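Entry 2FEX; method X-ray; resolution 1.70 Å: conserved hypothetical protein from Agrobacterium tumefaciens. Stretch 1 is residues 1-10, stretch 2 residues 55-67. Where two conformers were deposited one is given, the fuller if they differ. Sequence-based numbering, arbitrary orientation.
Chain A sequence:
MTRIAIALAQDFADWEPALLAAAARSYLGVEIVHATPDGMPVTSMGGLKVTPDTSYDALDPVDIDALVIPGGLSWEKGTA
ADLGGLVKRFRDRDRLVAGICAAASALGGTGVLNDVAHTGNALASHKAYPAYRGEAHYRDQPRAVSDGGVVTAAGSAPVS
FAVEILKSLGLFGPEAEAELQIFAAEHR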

# COMPACT_ATOMS: atom_id res chain seq x y z
N MSE A 1 -0.19 12.69 -22.17
CA MSE A 1 -0.10 12.78 -20.69
C MSE A 1 -1.40 12.26 -20.05
O MSE A 1 -2.51 12.69 -20.42
CB MSE A 1 0.20 14.21 -20.23
CG MSE A 1 0.33 14.38 -18.68
SE MSE A 1 1.90 13.39 -17.91
CE MSE A 1 3.23 13.46 -19.52
N THR A 2 -1.26 11.31 -19.14
CA THR A 2 -2.40 10.76 -18.43
C THR A 2 -2.27 11.27 -17.00
O THR A 2 -1.17 11.26 -16.45
CB THR A 2 -2.39 9.21 -18.44
OG1 THR A 2 -2.53 8.74 -19.79
CG2 THR A 2 -3.49 8.66 -17.61
N ARG A 3 -3.39 11.68 -16.41
CA ARG A 3 -3.39 12.17 -15.03
C ARG A 3 -4.51 11.48 -14.27
O ARG A 3 -5.64 11.38 -14.77
CB ARG A 3 -3.64 13.68 -14.97
CG ARG A 3 -2.54 14.59 -15.49
CD ARG A 3 -2.99 16.08 -15.30
NE ARG A 3 -2.44 16.72 -14.11
CZ ARG A 3 -3.01 17.72 -13.43
NH1 ARG A 3 -4.20 18.20 -13.80
NH2 ARG A 3 -2.39 18.23 -12.36
N ILE A 4 -4.20 11.01 -13.05
CA ILE A 4 -5.19 10.28 -12.29
C ILE A 4 -5.32 11.02 -10.97
O ILE A 4 -4.29 11.27 -10.32
CB ILE A 4 -4.72 8.83 -11.99
CG1 ILE A 4 -4.57 8.02 -13.34
CG2 ILE A 4 -5.66 8.10 -10.97
CD1 ILE A 4 -4.04 6.54 -13.11
N ALA A 5 -6.54 11.30 -10.55
CA ALA A 5 -6.79 11.88 -9.23
C ALA A 5 -7.11 10.74 -8.26
O ALA A 5 -7.95 9.85 -8.56
CB ALA A 5 -8.00 12.83 -9.29
N ILE A 6 -6.47 10.79 -7.11
CA ILE A 6 -6.72 9.79 -6.07
C ILE A 6 -7.33 10.55 -4.89
O ILE A 6 -6.71 11.46 -4.30
CB ILE A 6 -5.42 9.04 -5.65
CG1 ILE A 6 -4.96 8.25 -6.92
CG2 ILE A 6 -5.77 8.14 -4.43
CD1 ILE A 6 -3.74 7.39 -6.63
N ALA A 7 -8.59 10.21 -4.58
CA ALA A 7 -9.35 10.96 -3.58
C ALA A 7 -9.15 10.30 -2.21
O ALA A 7 -9.87 9.35 -1.85
CB ALA A 7 -10.88 10.98 -3.96
N LEU A 8 -8.18 10.82 -1.47
CA LEU A 8 -7.91 10.36 -0.09
C LEU A 8 -8.92 10.93 0.89
O LEU A 8 -9.73 11.84 0.57
CB LEU A 8 -6.49 10.86 0.33
CG LEU A 8 -5.32 10.39 -0.57
CD1 LEU A 8 -3.97 11.02 -0.09
CD2 LEU A 8 -5.23 8.79 -0.70
N ALA A 9 -8.85 10.40 2.10
CA ALA A 9 -9.69 10.89 3.20
C ALA A 9 -9.04 10.43 4.45
O ALA A 9 -8.15 9.53 4.44
CB ALA A 9 -11.09 10.30 3.05
N GLN A 10 -9.51 10.98 5.56
CA GLN A 10 -9.06 10.51 6.87
C GLN A 10 -9.29 9.00 6.96
O GLN A 10 -10.36 8.51 6.53
CB GLN A 10 -9.85 11.24 7.96
CG GLN A 10 -9.45 12.71 8.07
CD GLN A 10 -8.07 12.95 8.70
OE1 GLN A 10 -7.30 12.01 9.00
NE2 GLN A 10 -7.77 14.24 8.96
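Stretch 2 (55-67) SYDALDPVDIDAL

Stretch 2 comes up beside the strand of stretch 1 and joins it as a parallel neighbour. Residues 56-58 form a short 3-10 segment. A loop follows, and the chain is extended as a strand at Ala 66 and Leu 67, continuing beyond the stretch. Stretch 1 is extended through Arg 3 to Ala 7. The register places Arg 3 by Ile 64 (CA to CA 5.1 Å) and pairs Ala 5 with Leu 67 (CA to CA 4.9 Å). Together the two stretches bury 612 Å².

Asp 65 holds the start of the pairing. Its CB points toward stretch 1, and its OD2 accepts a hydrogen bond from Arg 3 N at 2.8 Å, with an angle of 160° at the hydrogen. Its own N donates to Arg 3 O, also at 2.8 Å, with a more bent angle of 140°. Both backbone polar atoms of Arg 3 are therefore satisfied by one residue, one through the side chain and one through the main chain. Further along, Ala 5 N donates to Ala 66 O at 2.9 Å and a nearly straight 166°. Ala 5 O lies 3.5 Å from Leu 67 CA, a CA-H...O contact.

The Arg 3 side chain runs along the loop. Its CD is 3.2 Å from Asp 63 O, which lies at the edge of the guanidinium, near its plane. NH2 is hydrogen-bonded elsewhere in the structure.

The methyl of Ala 5 is packed by three side chains of stretch 2. Its CB is 3.8 Å from Ile 64 CG2, 3.9 Å from Leu 59 CD2 and 4.2 Å from Leu 67 CD1. Leu 67 has chi1 t and chi2 p, and its CD1 also reaches Ala 7 CB at 4.3 Å. Ile 4 packs with Ala 66, CG1 to CB at 4.3 Å. Ile 6 has its CB directed away and makes no contact with stretch 2.

Tyr 56 closes the far end of the contact. Its CA-to-CB bond points sideways, but the end of the ring comes nearer. The hydroxyl OH donates to Leu 8 O at 2.6 Å, a short bond, with the acceptor near the ring plane. This satisfies a carbonyl beyond the end of the strand. Ala 7 CB rests 3.7 Å from Tyr 56 CE1.

Within stretch 2 the turns hold themselves. Ser 55 OG donates to Asp 57 OD1 at 2.7 Å. Asp 60 OD1 accepts from Val 62 N at 2.9 Å, and Asp 60 O from Asp 63 N at 3.1 Å.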

# COMPACT_ATOMS: atom_id res chain seq x y z
N SER A 55 -7.85 19.94 -3.20
CA SER A 55 -9.10 19.55 -2.55
C SER A 55 -9.99 18.88 -3.62
O SER A 55 -9.82 19.07 -4.84
CB SER A 55 -9.86 20.81 -2.05
OG SER A 55 -10.08 21.72 -3.15
N TYR A 56 -11.02 18.18 -3.14
CA TYR A 56 -11.97 17.53 -4.06
C TYR A 56 -12.62 18.58 -4.98
O TYR A 56 -12.82 18.31 -6.17
CB TYR A 56 -13.10 16.87 -3.28
CG TYR A 56 -12.77 15.53 -2.63
CD1 TYR A 56 -11.44 15.13 -2.40
CD2 TYR A 56 -13.84 14.73 -2.12
CE1 TYR A 56 -11.19 13.89 -1.75
CE2 TYR A 56 -13.61 13.54 -1.47
CZ TYR A 56 -12.30 13.12 -1.26
OH TYR A 56 -12.05 11.94 -0.63
N ASP A 57 -12.94 19.77 -4.43
CA ASP A 57 -13.71 20.71 -5.21
C ASP A 57 -12.85 21.35 -6.32
O ASP A 57 -13.40 21.97 -7.22
CB ASP A 57 -14.28 21.79 -4.29
CG ASP A 57 -13.19 22.50 -3.51
OD1 ASP A 57 -12.68 21.92 -2.52
OD2 ASP A 57 -12.79 23.59 -3.93
N ALA A 58 -11.53 21.18 -6.25
CA ALA A 58 -10.67 21.70 -7.30
C ALA A 58 -10.37 20.67 -8.40
O ALA A 58 -9.66 21.00 -9.39
CB ALA A 58 -9.33 22.20 -6.71
N LEU A 59 -10.84 19.44 -8.24
CA LEU A 59 -10.55 18.43 -9.26
C LEU A 59 -11.43 18.70 -10.50
O LEU A 59 -12.68 18.72 -10.39
CB LEU A 59 -10.86 17.03 -8.70
CG LEU A 59 -9.99 16.60 -7.52
CD1 LEU A 59 -10.47 15.24 -7.03
CD2 LEU A 59 -8.47 16.47 -7.99
N ASP A 60 -10.79 18.90 -11.66
CA ASP A 60 -11.53 19.26 -12.86
C ASP A 60 -11.29 18.15 -13.91
O ASP A 60 -10.15 17.90 -14.31
CB ASP A 60 -11.03 20.62 -13.33
CG ASP A 60 -11.84 21.16 -14.46
OD1 ASP A 60 -12.45 20.33 -15.18
OD2 ASP A 60 -11.82 22.42 -14.64
N PRO A 61 -12.37 17.48 -14.31
CA PRO A 61 -12.21 16.36 -15.27
C PRO A 61 -11.74 16.80 -16.66
O PRO A 61 -11.34 15.97 -17.47
CB PRO A 61 -13.61 15.70 -15.28
CG PRO A 61 -14.54 16.91 -15.06
CD PRO A 61 -13.78 17.69 -13.96
N VAL A 62 -11.76 18.11 -16.97
CA VAL A 62 -11.20 18.57 -18.24
C VAL A 62 -9.74 18.11 -18.35
O VAL A 62 -9.29 17.74 -19.43
CB VAL A 62 -11.38 20.12 -18.39
CG1 VAL A 62 -10.60 20.67 -19.59
CG2 VAL A 62 -12.84 20.44 -18.49
N ASP A 63 -9.04 18.08 -17.20
CA ASP A 63 -7.62 17.92 -17.06
C ASP A 63 -7.21 16.54 -16.46
O ASP A 63 -6.04 16.20 -16.38
CB ASP A 63 -7.15 19.07 -16.15
CG ASP A 63 -7.60 20.45 -16.67
OD1 ASP A 63 -7.71 20.62 -17.92
OD2 ASP A 63 -7.88 21.34 -15.83
N ILE A 64 -8.19 15.79 -16.00
CA ILE A 64 -7.89 14.56 -15.22
C ILE A 64 -8.63 13.40 -15.88
O ILE A 64 -9.83 13.47 -16.07
CB ILE A 64 -8.30 14.72 -13.77
CG1 ILE A 64 -7.47 15.89 -13.12
CG2 ILE A 64 -8.21 13.35 -13.01
CD1 ILE A 64 -7.95 16.22 -11.72
N ASP A 65 -7.88 12.36 -16.23
CA ASP A 65 -8.40 11.21 -16.96
C ASP A 65 -9.22 10.19 -16.12
O ASP A 65 -10.02 9.44 -16.67
CB ASP A 65 -7.22 10.50 -17.63
CG ASP A 65 -6.51 11.41 -18.60
OD1 ASP A 65 -7.07 11.62 -19.70
OD2 ASP A 65 -5.47 12.01 -18.23
N ALA A 66 -8.97 10.15 -14.81
CA ALA A 66 -9.60 9.12 -13.97
C ALA A 66 -9.67 9.61 -12.54
O ALA A 66 -8.79 10.36 -12.10
CB ALA A 66 -8.78 7.81 -14.05
N LEU A 67 -10.73 9.21 -11.86
CA LEU A 67 -10.93 9.50 -10.43
C LEU A 67 -10.94 8.17 -9.70
O LEU A 67 -11.77 7.27 -9.97
CB LEU A 67 -12.28 10.17 -10.25
CG LEU A 67 -12.74 10.35 -8.81
CD1 LEU A 67 -11.76 11.36 -8.12
CD2 LEU A 67 -14.20 10.86 -8.77